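PDB 1H80: iota-carrageenase from Alteromonas sp., which hydrolyses internal beta-1,4 linkages of iota-carrageenan, a sulfated galactan of red algal cell walls, with inversion of anomeric configuration. Local coordinates for residues S36-N47 with Y65-V76; Q17-V25 with K52-P61. All blocks are in the same frame, centred on the assembly; numbering follows the deposited sequence.

Contact 1 (S36-N47 with Y65-V76). With CA (calcium ion), chain D.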
# COMPACT_ATOMS: atom_id res chain seq x y z
N SER A 36 1.06 6.05 -29.16
CA SER A 36 0.60 4.70 -29.45
C SER A 36 1.12 3.65 -28.47
O SER A 36 2.20 3.78 -27.91
CB SER A 36 1.00 4.31 -30.87
OG SER A 36 0.45 5.21 -31.82
N ASP A 37 0.32 2.59 -28.29
CA ASP A 37 0.62 1.48 -27.39
C ASP A 37 1.96 0.80 -27.69
O ASP A 37 2.28 0.49 -28.84
CB ASP A 37 -0.52 0.46 -27.48
CG ASP A 37 -0.33 -0.73 -26.57
OD1 ASP A 37 0.18 -0.56 -25.44
OD2 ASP A 37 -0.70 -1.85 -26.98
N ASP A 38 2.75 0.58 -26.64
CA ASP A 38 4.06 -0.04 -26.77
C ASP A 38 4.11 -1.39 -26.05
O ASP A 38 5.19 -1.98 -25.90
CB ASP A 38 5.12 0.89 -26.19
CG ASP A 38 5.12 2.24 -26.87
OD1 ASP A 38 5.46 2.29 -28.07
OD2 ASP A 38 4.77 3.25 -26.21
N SER A 39 2.96 -1.87 -25.63
CA SER A 39 2.87 -3.13 -24.90
C SER A 39 3.45 -4.35 -25.61
O SER A 39 4.18 -5.13 -25.01
CB SER A 39 1.42 -3.42 -24.51
OG SER A 39 0.91 -2.39 -23.68
N ASN A 40 3.11 -4.52 -26.89
CA ASN A 40 3.61 -5.67 -27.62
C ASN A 40 5.13 -5.65 -27.72
O ASN A 40 5.77 -6.69 -27.57
CB ASN A 40 2.99 -5.74 -29.02
CG ASN A 40 3.51 -6.91 -29.83
OD1 ASN A 40 4.29 -6.74 -30.76
ND2 ASN A 40 3.08 -8.12 -29.46
N ALA A 41 5.69 -4.48 -27.96
CA ALA A 41 7.14 -4.35 -28.07
C ALA A 41 7.78 -4.80 -26.77
O ALA A 41 8.73 -5.59 -26.77
CB ALA A 41 7.52 -2.90 -28.36
N LEU A 42 7.25 -4.31 -25.65
CA LEU A 42 7.79 -4.68 -24.35
C LEU A 42 7.59 -6.16 -24.06
O LEU A 42 8.50 -6.82 -23.55
CB LEU A 42 7.15 -3.84 -23.24
CG LEU A 42 7.59 -4.17 -21.81
CD1 LEU A 42 9.12 -4.10 -21.70
CD2 LEU A 42 6.95 -3.18 -20.85
N GLN A 43 6.43 -6.70 -24.41
CA GLN A 43 6.19 -8.11 -24.15
C GLN A 43 7.13 -8.98 -24.98
O GLN A 43 7.64 -9.99 -24.48
CB GLN A 43 4.74 -8.49 -24.45
CG GLN A 43 4.37 -9.87 -23.93
CD GLN A 43 4.43 -9.94 -22.42
OE1 GLN A 43 3.66 -9.26 -21.73
NE2 GLN A 43 5.34 -10.75 -21.89
N ARG A 44 7.37 -8.60 -26.23
CA ARG A 44 8.28 -9.36 -27.07
C ARG A 44 9.69 -9.32 -26.49
O ARG A 44 10.41 -10.32 -26.52
CB ARG A 44 8.30 -8.82 -28.50
CG ARG A 44 7.07 -9.22 -29.31
CD ARG A 44 7.19 -8.84 -30.78
NE ARG A 44 7.04 -7.40 -30.99
CZ ARG A 44 8.03 -6.59 -31.34
NH1 ARG A 44 9.26 -7.06 -31.52
NH2 ARG A 44 7.79 -5.30 -31.52
N ALA A 45 10.08 -8.16 -25.96
CA ALA A 45 11.41 -8.01 -25.37
C ALA A 45 11.55 -8.92 -24.16
O ALA A 45 12.53 -9.65 -24.02
CB ALA A 45 11.64 -6.56 -24.96
N ILE A 46 10.56 -8.86 -23.28
CA ILE A 46 10.56 -9.69 -22.08
C ILE A 46 10.61 -11.17 -22.45
O ILE A 46 11.40 -11.93 -21.89
CB ILE A 46 9.29 -9.41 -21.24
CG1 ILE A 46 9.40 -8.02 -20.62
CG2 ILE A 46 9.09 -10.48 -20.18
CD1 ILE A 46 8.10 -7.52 -20.03
N ASN A 47 9.78 -11.58 -23.40
CA ASN A 47 9.76 -12.98 -23.80
C ASN A 47 11.11 -13.42 -24.37
O ASN A 47 11.60 -14.50 -24.05
CB ASN A 47 8.67 -13.21 -24.85
CG ASN A 47 7.27 -13.03 -24.28
OD1 ASN A 47 7.08 -12.95 -23.07
ND2 ASN A 47 6.28 -12.96 -25.16
N TYR A 65 6.18 6.09 -23.04
CA TYR A 65 5.64 4.81 -23.46
C TYR A 65 4.29 4.52 -22.86
O TYR A 65 3.98 4.95 -21.75
CB TYR A 65 6.60 3.69 -23.05
CG TYR A 65 7.99 3.91 -23.56
CD1 TYR A 65 8.34 3.49 -24.84
CD2 TYR A 65 8.94 4.58 -22.80
CE1 TYR A 65 9.61 3.73 -25.35
CE2 TYR A 65 10.21 4.83 -23.29
CZ TYR A 65 10.53 4.40 -24.57
OH TYR A 65 11.78 4.66 -25.07
N HIS A 66 3.49 3.78 -23.61
CA HIS A 66 2.18 3.37 -23.16
C HIS A 66 2.18 1.86 -23.03
O HIS A 66 2.39 1.13 -24.00
CB HIS A 66 1.11 3.82 -24.16
CG HIS A 66 0.89 5.30 -24.17
ND1 HIS A 66 1.77 6.19 -24.75
CD2 HIS A 66 -0.09 6.06 -23.62
CE1 HIS A 66 1.34 7.42 -24.56
NE2 HIS A 66 0.21 7.37 -23.87
N PHE A 67 1.97 1.39 -21.80
CA PHE A 67 1.95 -0.04 -21.52
C PHE A 67 0.70 -0.40 -20.73
O PHE A 67 0.12 0.44 -20.04
CB PHE A 67 3.13 -0.47 -20.64
CG PHE A 67 4.48 -0.14 -21.20
CD1 PHE A 67 4.84 -0.53 -22.48
CD2 PHE A 67 5.42 0.51 -20.40
CE1 PHE A 67 6.13 -0.28 -22.96
CE2 PHE A 67 6.71 0.76 -20.87
CZ PHE A 67 7.06 0.37 -22.15
N LEU A 68 0.31 -1.67 -20.82
CA LEU A 68 -0.81 -2.18 -20.05
C LEU A 68 -0.84 -3.70 -20.13
O LEU A 68 -0.63 -4.28 -21.19
CB LEU A 68 -2.15 -1.62 -20.54
CG LEU A 68 -3.24 -1.69 -19.47
CD1 LEU A 68 -2.93 -0.67 -18.37
CD2 LEU A 68 -4.61 -1.40 -20.08
N GLY A 69 -1.06 -4.34 -18.98
CA GLY A 69 -1.15 -5.78 -18.92
C GLY A 69 0.10 -6.54 -19.33
O GLY A 69 0.01 -7.62 -19.91
N ILE A 70 1.26 -5.98 -19.01
CA ILE A 70 2.52 -6.63 -19.36
C ILE A 70 2.77 -7.80 -18.42
O ILE A 70 2.59 -7.69 -17.21
CB ILE A 70 3.69 -5.64 -19.22
CG1 ILE A 70 3.42 -4.39 -20.07
CG2 ILE A 70 4.99 -6.31 -19.64
CD1 ILE A 70 3.28 -4.67 -21.55
N GLN A 71 3.17 -8.93 -18.99
CA GLN A 71 3.44 -10.13 -18.19
C GLN A 71 4.94 -10.29 -18.03
O GLN A 71 5.65 -10.62 -18.98
CB GLN A 71 2.87 -11.37 -18.88
CG GLN A 71 1.38 -11.28 -19.18
CD GLN A 71 0.54 -11.13 -17.93
OE1 GLN A 71 0.51 -12.02 -17.08
NE2 GLN A 71 -0.15 -10.00 -17.81
N MET A 72 5.44 -10.05 -16.82
CA MET A 72 6.86 -10.19 -16.58
C MET A 72 7.24 -11.67 -16.56
O MET A 72 6.40 -12.53 -16.32
CB MET A 72 7.23 -9.52 -15.26
CG MET A 72 6.99 -8.01 -15.28
SD MET A 72 7.94 -7.19 -16.59
CE MET A 72 7.16 -5.58 -16.66
N LYS A 73 8.52 -11.94 -16.81
CA LYS A 73 9.00 -13.31 -16.84
C LYS A 73 10.35 -13.44 -16.14
O LYS A 73 11.04 -12.45 -15.90
CB LYS A 73 9.11 -13.81 -18.28
CG LYS A 73 7.76 -14.05 -18.94
CD LYS A 73 7.91 -14.66 -20.32
CE LYS A 73 6.59 -15.19 -20.83
NZ LYS A 73 5.53 -14.16 -20.79
N SER A 74 10.71 -14.68 -15.83
CA SER A 74 11.95 -14.98 -15.14
C SER A 74 13.22 -14.51 -15.82
O SER A 74 13.33 -14.51 -17.05
CB SER A 74 12.07 -16.49 -14.91
OG SER A 74 11.01 -16.97 -14.12
N ASN A 75 14.18 -14.11 -14.99
CA ASN A 75 15.49 -13.66 -15.42
C ASN A 75 15.49 -12.45 -16.33
O ASN A 75 16.38 -12.30 -17.17
CB ASN A 75 16.23 -14.83 -16.06
CG ASN A 75 16.38 -16.00 -15.10
OD1 ASN A 75 16.92 -15.84 -14.00
ND2 ASN A 75 15.91 -17.17 -15.51
N VAL A 76 14.50 -11.59 -16.16
CA VAL A 76 14.39 -10.37 -16.93
C VAL A 76 14.67 -9.23 -15.97
O VAL A 76 14.07 -9.14 -14.90
CB VAL A 76 12.99 -10.20 -17.54
CG1 VAL A 76 12.89 -8.86 -18.24
CG2 VAL A 76 12.73 -11.32 -18.54
CA CA D . 4.47 4.42 -28.28
O HOH W 1 1.33 -8.48 -22.86
O HOH W 2 4.22 6.29 -26.71
O HOH W 3 4.17 3.45 -30.37
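The F67 ring takes L42 CD2 over the centre of one face, a CH-pi contact 3.6 Å from the ring centroid. At the edge of the same ring, near its plane, lie D38 O and S39 N. H66 has D38 OD2 at its ring edge, and a calcium-bound water sits in the ring plane and bonds to ND1. The calcium ion is chelated by both carboxylate oxygens of D38 and by S36 O; N31 and D34 complete the protein ligands. D38 OD2 also accepts H66 N at 2.9 Å on its anti lone pair, while D38 N gives a 2.7 Å bond to H66 O. Helix 39-50 lies across the end of the right-handed parallel beta-helix; over 39-47 its axis runs 75° from that of strand 65-67. Further along, the Q43 amide grips the Q71 backbone twice: OE1 accepts Q71 N at 2.8 Å, and NE2 gives to Q71 O at 2.9 Å. A bend at chi2 (65°) turns the Q43 amide to this backbone. N47 OD1 receives Q43 NE2 and K73 NZ from opposite faces of its amide plane. I46 CD1 presses on I70 CG2 at a tight 3.4 Å and touches M72 SD.

Contact 2 (Q17-V25 with K52-P61)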
# COMPACT_ATOMS: atom_id res chain seq x y z
N GLN A 17 25.86 -12.93 -14.02
CA GLN A 17 26.18 -13.17 -15.42
C GLN A 17 24.87 -13.19 -16.20
O GLN A 17 23.87 -13.72 -15.72
CB GLN A 17 26.92 -14.50 -15.60
CG GLN A 17 26.07 -15.73 -15.37
CD GLN A 17 26.86 -17.02 -15.53
OE1 GLN A 17 27.77 -17.31 -14.75
NE2 GLN A 17 26.52 -17.80 -16.55
N GLN A 18 24.87 -12.60 -17.39
CA GLN A 18 23.67 -12.57 -18.21
C GLN A 18 24.02 -12.90 -19.64
O GLN A 18 25.18 -12.82 -20.04
CB GLN A 18 23.03 -11.19 -18.14
CG GLN A 18 22.63 -10.77 -16.74
CD GLN A 18 21.68 -9.60 -16.74
OE1 GLN A 18 21.99 -8.53 -17.28
NE2 GLN A 18 20.51 -9.78 -16.15
N ASP A 19 23.01 -13.25 -20.42
CA ASP A 19 23.23 -13.60 -21.81
C ASP A 19 23.09 -12.43 -22.78
O ASP A 19 23.82 -12.34 -23.76
CB ASP A 19 22.29 -14.72 -22.24
CG ASP A 19 22.66 -16.05 -21.62
OD1 ASP A 19 23.86 -16.26 -21.32
OD2 ASP A 19 21.76 -16.91 -21.45
N VAL A 20 22.16 -11.52 -22.50
CA VAL A 20 21.93 -10.39 -23.39
C VAL A 20 21.60 -9.06 -22.72
O VAL A 20 21.26 -9.01 -21.54
CB VAL A 20 20.76 -10.68 -24.37
CG1 VAL A 20 21.08 -11.89 -25.22
CG2 VAL A 20 19.47 -10.92 -23.59
N ASN A 21 21.74 -8.00 -23.50
CA ASN A 21 21.41 -6.64 -23.09
C ASN A 21 20.68 -6.07 -24.31
O ASN A 21 21.30 -5.87 -25.37
CB ASN A 21 22.66 -5.79 -22.81
CG ASN A 21 23.20 -5.95 -21.39
OD1 ASN A 21 24.02 -5.14 -20.94
ND2 ASN A 21 22.74 -6.97 -20.68
N TYR A 22 19.38 -5.83 -24.18
CA TYR A 22 18.59 -5.29 -25.29
C TYR A 22 18.05 -3.91 -24.97
O TYR A 22 17.97 -3.51 -23.81
CB TYR A 22 17.39 -6.19 -25.60
CG TYR A 22 17.71 -7.57 -26.13
CD1 TYR A 22 18.74 -7.76 -27.06
CD2 TYR A 22 16.94 -8.67 -25.77
CE1 TYR A 22 18.98 -9.02 -27.61
CE2 TYR A 22 17.17 -9.92 -26.31
CZ TYR A 22 18.19 -10.10 -27.23
OH TYR A 22 18.41 -11.34 -27.77
N ASP A 23 17.68 -3.18 -26.02
CA ASP A 23 17.11 -1.85 -25.89
C ASP A 23 15.69 -1.98 -26.45
O ASP A 23 15.49 -2.49 -27.55
CB ASP A 23 17.93 -0.84 -26.70
CG ASP A 23 17.39 0.57 -26.61
OD1 ASP A 23 16.28 0.83 -27.13
OD2 ASP A 23 18.07 1.43 -26.00
N LEU A 24 14.71 -1.52 -25.69
CA LEU A 24 13.31 -1.63 -26.09
C LEU A 24 13.01 -1.00 -27.44
O LEU A 24 12.25 -1.56 -28.24
CB LEU A 24 12.40 -1.00 -25.04
CG LEU A 24 10.91 -1.09 -25.36
CD1 LEU A 24 10.48 -2.55 -25.42
CD2 LEU A 24 10.13 -0.33 -24.31
N VAL A 25 13.60 0.15 -27.70
CA VAL A 25 13.37 0.85 -28.96
C VAL A 25 14.18 0.30 -30.12
O VAL A 25 13.64 -0.07 -31.16
CB VAL A 25 13.66 2.35 -28.81
CG1 VAL A 25 13.56 3.04 -30.17
CG2 VAL A 25 12.68 2.98 -27.83
N LYS A 52 16.39 -16.85 -22.79
CA LYS A 52 17.83 -17.08 -22.62
C LYS A 52 18.08 -17.72 -21.26
O LYS A 52 17.55 -17.28 -20.24
CB LYS A 52 18.59 -15.75 -22.71
CG LYS A 52 18.35 -14.95 -23.98
CD LYS A 52 18.84 -15.69 -25.22
CE LYS A 52 18.62 -14.86 -26.47
NZ LYS A 52 19.11 -15.55 -27.70
N PRO A 53 18.91 -18.77 -21.22
CA PRO A 53 19.24 -19.48 -19.98
C PRO A 53 19.64 -18.58 -18.81
O PRO A 53 19.19 -18.77 -17.69
CB PRO A 53 20.37 -20.41 -20.41
CG PRO A 53 19.98 -20.76 -21.81
CD PRO A 53 19.58 -19.41 -22.37
N ASN A 54 20.49 -17.59 -19.09
CA ASN A 54 20.96 -16.68 -18.05
C ASN A 54 20.26 -15.32 -18.11
O ASN A 54 20.70 -14.36 -17.47
CB ASN A 54 22.47 -16.51 -18.16
CG ASN A 54 23.22 -17.83 -18.06
OD1 ASN A 54 23.27 -18.43 -16.99
ND2 ASN A 54 23.78 -18.28 -19.17
N GLY A 55 19.18 -15.25 -18.88
CA GLY A 55 18.42 -14.02 -18.99
C GLY A 55 19.18 -12.81 -19.49
O GLY A 55 20.13 -12.92 -20.26
N GLY A 56 18.75 -11.64 -19.05
CA GLY A 56 19.42 -10.43 -19.50
C GLY A 56 18.75 -9.18 -19.01
O GLY A 56 17.81 -9.22 -18.21
N THR A 57 19.24 -8.05 -19.51
CA THR A 57 18.73 -6.75 -19.14
C THR A 57 18.05 -6.08 -20.32
O THR A 57 18.47 -6.22 -21.46
CB THR A 57 19.88 -5.83 -18.64
OG1 THR A 57 20.46 -6.41 -17.46
CG2 THR A 57 19.36 -4.44 -18.31
N LEU A 58 16.97 -5.37 -20.03
CA LEU A 58 16.25 -4.63 -21.05
C LEU A 58 16.30 -3.17 -20.64
O LEU A 58 15.93 -2.82 -19.52
CB LEU A 58 14.79 -5.07 -21.12
CG LEU A 58 13.96 -4.23 -22.10
CD1 LEU A 58 14.47 -4.46 -23.53
CD2 LEU A 58 12.49 -4.60 -22.00
N LEU A 59 16.78 -2.33 -21.54
CA LEU A 59 16.84 -0.91 -21.24
C LEU A 59 15.65 -0.23 -21.90
O LEU A 59 15.39 -0.45 -23.08
CB LEU A 59 18.12 -0.28 -21.80
CG LEU A 59 18.26 1.23 -21.54
CD1 LEU A 59 18.42 1.48 -20.04
CD2 LEU A 59 19.45 1.77 -22.29
N ILE A 60 14.91 0.55 -21.12
CA ILE A 60 13.79 1.32 -21.65
C ILE A 60 14.39 2.71 -21.70
O ILE A 60 14.56 3.37 -20.67
CB ILE A 60 12.57 1.30 -20.72
CG1 ILE A 60 12.02 -0.13 -20.64
CG2 ILE A 60 11.50 2.24 -21.25
CD1 ILE A 60 10.75 -0.25 -19.82
N PRO A 61 14.76 3.18 -22.90
CA PRO A 61 15.36 4.49 -23.11
C PRO A 61 14.41 5.66 -22.97
O PRO A 61 13.20 5.50 -23.06
CB PRO A 61 15.95 4.38 -24.51
CG PRO A 61 14.91 3.57 -25.21
CD PRO A 61 14.56 2.49 -24.19
O HOH W 4 19.69 -12.48 -15.71
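The D19 carboxylate lies over N54 and takes two bonds from it. N54 N reaches D19 OD2 at 2.8 Å from above the carboxylate plane, and N54 ND2 meets D19 OD1 on its syn side at 3.0 Å. The two flat groups are steeply turned, 76° apart. N54 belongs to the type I turn from K52 to G55, which leads into strand 56-60. Strands 20-23 and 56-60 pair in parallel, at the N-terminal end of the beta-helix. Strand 56-60 pairs on its other edge with strand 76-80. The backbone bonds alternate: T57 N to V20 O, Y22 N to T57 O, L59 N to Y22 O and L24 N to L59 O. V20 O also accepts N21 ND2, and its two donors come from opposite faces of the carbonyl plane. On the face that carries Y22 and L58, L58 CD1 lies against Y22 CB at 4.0 Å. With its CG anti to the backbone N (chi1 175°), L58 brings CD1 close to L24 N as well. V20 CG2 covers one face of the Y22 ring, toward its rim. Beyond the strands, V25 CG2 packs tightly on P61 CG at 3.5 Å. On the face of N21 and T57, the T57 hydroxyl gives a 2.6 Å hydrogen bond to Q18 OE1, in the carbonyl plane and on a lone pair.

In the fold
Contacts 1 and 2 have centres about 13 Å apart and interleave along the chain: 17-25, 36-47, 52-61, then 65-76. Helix 39-50 joins them, since L42 of contact 1 also packs on L58 of contact 2, with L42 CD1 3.4 Å from L58 CD2. Y65 makes a second join: its CE2 lies 3.5 Å from I60 CG2, and its OH bonds to P61 O. The backbones meet too, with N75 O 3.1 Å from G56 N, a probable hydrogen bond. The calcium ion bound in contact 1 is about 8 Å from the nearest atom of the V25 side chain, and a sodium ion is about 5 Å from the nearest atom of the P61 side chain.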